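Local structure of reducing end xylose-releasing exo-oligoxylanase (Bacillus halodurans, 1WU4) at residues E30-T35 with A368-S373. The protein hydrolyses xylooligosaccharides of three or more units, releasing xylose from the reducing end with inversion of anomeric configuration. The protein carries 1 engineered substitution. Residues are numbered along the deposited sequence; the frame is centred on the assembly and turned at random.
Sequences ERVKDT and AMLALS. With NI (nickel (II) ion), chain B.
M369 reaches from helix 358-372 to R31, V32 and T35 of helix 25-40. Its CE touches R31 CG at 3.4 Å and T35 OG1 at 3.2 Å, crossing the R31 side chain at about a right angle; SD lies 3.9 Å from R31 CG. M369 CG stands anti to the backbone N, and bends at chi2 (63°) and chi3 (95°) then fold the methyl into this corner. Nearer the backbone, V32 CG2 sits 3.8 Å from M369 CG and 3.6 Å from S373 OG, while V32 CG1 meets L370 CD2. T35 OG1 donates to R31 O (2.8 Å), which T35 N reaches from the opposite carbonyl face. Further out, R31 NH2 hydrogen-bonds W348 O and Y365 OH and the guanidinium makes a cation-pi contact with W348, fixing the arm whose NE also touches M369 CE (3.5 Å). An alanine in place of R31 would probably leave the M369 methyl partly uncovered and W348 O without this donor. F18 and F347 also pack on M369; nickel, on E27 and E30, lies beyond the interface. The two short helical segments of this (alpha/alpha)6-barrel enzyme, nearly antiparallel (154°), thus join by van der Waals contact, methyls against carbon and hydroxyl oxygens, with T35 OG1 and the guanidinium bonded to other partners.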
loop_
_atom_site.group_PDB
_atom_site.type_symbol
_atom_site.label_atom_id
_atom_site.label_comp_id
_atom_site.label_asym_id
_atom_site.label_seq_id
_atom_site.Cartn_x
_atom_site.Cartn_y
_atom_site.Cartn_z
ATOM N N GLU A 30 4.490 -3.932 -22.812
ATOM C CA GLU A 30 4.775 -2.560 -23.208
ATOM C C GLU A 30 4.147 -1.540 -22.259
ATOM O O GLU A 30 4.784 -0.561 -21.873
ATOM C CB GLU A 30 4.268 -2.332 -24.635
ATOM C CG GLU A 30 4.376 -0.905 -25.135
ATOM C CD GLU A 30 3.895 -0.762 -26.566
ATOM O OE1 GLU A 30 2.973 -1.509 -26.960
ATOM O OE2 GLU A 30 4.430 0.104 -27.289
ATOM N N ARG A 31 2.896 -1.781 -21.882
ATOM C CA ARG A 31 2.172 -0.876 -21.004
ATOM C C ARG A 31 2.777 -0.816 -19.602
ATOM O O ARG A 31 2.881 0.260 -19.011
ATOM C CB ARG A 31 0.702 -1.300 -20.943
ATOM C CG ARG A 31 -0.207 -0.346 -20.196
ATOM C CD ARG A 31 -0.197 1.062 -20.783
ATOM N NE ARG A 31 -1.176 1.888 -20.090
ATOM C CZ ARG A 31 -2.484 1.852 -20.325
ATOM N NH1 ARG A 31 -2.977 1.044 -21.257
ATOM N NH2 ARG A 31 -3.306 2.587 -19.589
ATOM N N VAL A 32 3.173 -1.969 -19.071
ATOM C CA VAL A 32 3.777 -2.010 -17.743
ATOM C C VAL A 32 5.095 -1.236 -17.760
ATOM O O VAL A 32 5.348 -0.406 -16.887
ATOM C CB VAL A 32 4.046 -3.462 -17.291
ATOM C CG1 VAL A 32 4.810 -3.465 -15.972
ATOM C CG2 VAL A 32 2.727 -4.209 -17.128
ATOM N N LYS A 33 5.929 -1.503 -18.760
ATOM C CA LYS A 33 7.211 -0.818 -18.869
ATOM C C LYS A 33 7.017 0.685 -19.040
ATOM O O LYS A 33 7.708 1.481 -18.401
ATOM C CB LYS A 33 8.018 -1.372 -20.048
ATOM C CG LYS A 33 9.374 -0.698 -20.236
ATOM C CD LYS A 33 10.194 -1.392 -21.315
ATOM C CE LYS A 33 11.525 -0.687 -21.541
ATOM N NZ LYS A 33 11.339 0.696 -22.060
ATOM N N ASP A 34 6.078 1.077 -19.897
ATOM C CA ASP A 34 5.824 2.493 -20.127
ATOM C C ASP A 34 5.373 3.195 -18.849
ATOM O O ASP A 34 5.782 4.324 -18.577
ATOM C CB ASP A 34 4.776 2.684 -21.229
ATOM C CG ASP A 34 5.298 2.302 -22.605
ATOM O OD1 ASP A 34 6.501 1.986 -22.726
ATOM O OD2 ASP A 34 4.504 2.321 -23.569
ATOM N N THR A 35 4.533 2.528 -18.063
ATOM C CA THR A 35 4.059 3.110 -16.813
ATOM C C THR A 35 5.248 3.344 -15.884
ATOM O O THR A 35 5.392 4.419 -15.303
ATOM C CB THR A 35 3.039 2.185 -16.123
ATOM O OG1 THR A 35 1.934 1.954 -17.009
ATOM C CG2 THR A 35 2.523 2.821 -14.844
ATOM N N ALA A 368 -1.352 -1.235 -9.498
ATOM C CA ALA A 368 -2.404 -1.951 -10.216
ATOM C C ALA A 368 -1.879 -2.543 -11.525
ATOM O O ALA A 368 -2.274 -3.642 -11.917
ATOM C CB ALA A 368 -3.571 -1.018 -10.488
ATOM N N MET A 369 -0.986 -1.821 -12.196
ATOM C CA MET A 369 -0.419 -2.310 -13.448
ATOM C C MET A 369 0.419 -3.554 -13.165
ATOM O O MET A 369 0.391 -4.521 -13.926
ATOM C CB MET A 369 0.457 -1.237 -14.099
ATOM C CG MET A 369 0.623 -1.411 -15.601
ATOM S SD MET A 369 -0.952 -1.251 -16.490
ATOM C CE MET A 369 -0.910 0.459 -16.954
ATOM N N LEU A 370 1.164 -3.532 -12.065
ATOM C CA LEU A 370 1.987 -4.677 -11.702
ATOM C C LEU A 370 1.112 -5.864 -11.299
ATOM O O LEU A 370 1.305 -6.975 -11.784
ATOM C CB LEU A 370 2.928 -4.321 -10.547
ATOM C CG LEU A 370 4.051 -3.324 -10.852
ATOM C CD1 LEU A 370 4.777 -2.963 -9.567
ATOM C CD2 LEU A 370 5.020 -3.926 -11.865
ATOM N N ALA A 371 0.143 -5.627 -10.420
ATOM C CA ALA A 371 -0.723 -6.705 -9.953
ATOM C C ALA A 371 -1.589 -7.331 -11.045
ATOM O O ALA A 371 -1.690 -8.557 -11.140
ATOM C CB ALA A 371 -1.606 -6.207 -8.808
ATOM N N LEU A 372 -2.212 -6.500 -11.871
ATOM C CA LEU A 372 -3.077 -7.021 -12.922
ATOM C C LEU A 372 -2.336 -7.741 -14.043
ATOM O O LEU A 372 -2.946 -8.485 -14.808
ATOM C CB LEU A 372 -3.940 -5.896 -13.494
ATOM C CG LEU A 372 -5.009 -5.376 -12.526
ATOM C CD1 LEU A 372 -5.579 -4.068 -13.042
ATOM C CD2 LEU A 372 -6.112 -6.417 -12.357
ATOM N N SER A 373 -1.027 -7.524 -14.140
ATOM C CA SER A 373 -0.223 -8.174 -15.173
ATOM C C SER A 373 0.529 -9.387 -14.623
ATOM O O SER A 373 1.272 -10.044 -15.352
ATOM C CB SER A 373 0.777 -7.181 -15.776
ATOM O OG SER A 373 1.735 -6.767 -14.817
HETATM NI NI NI B . 2.270 -1.722 -28.733
#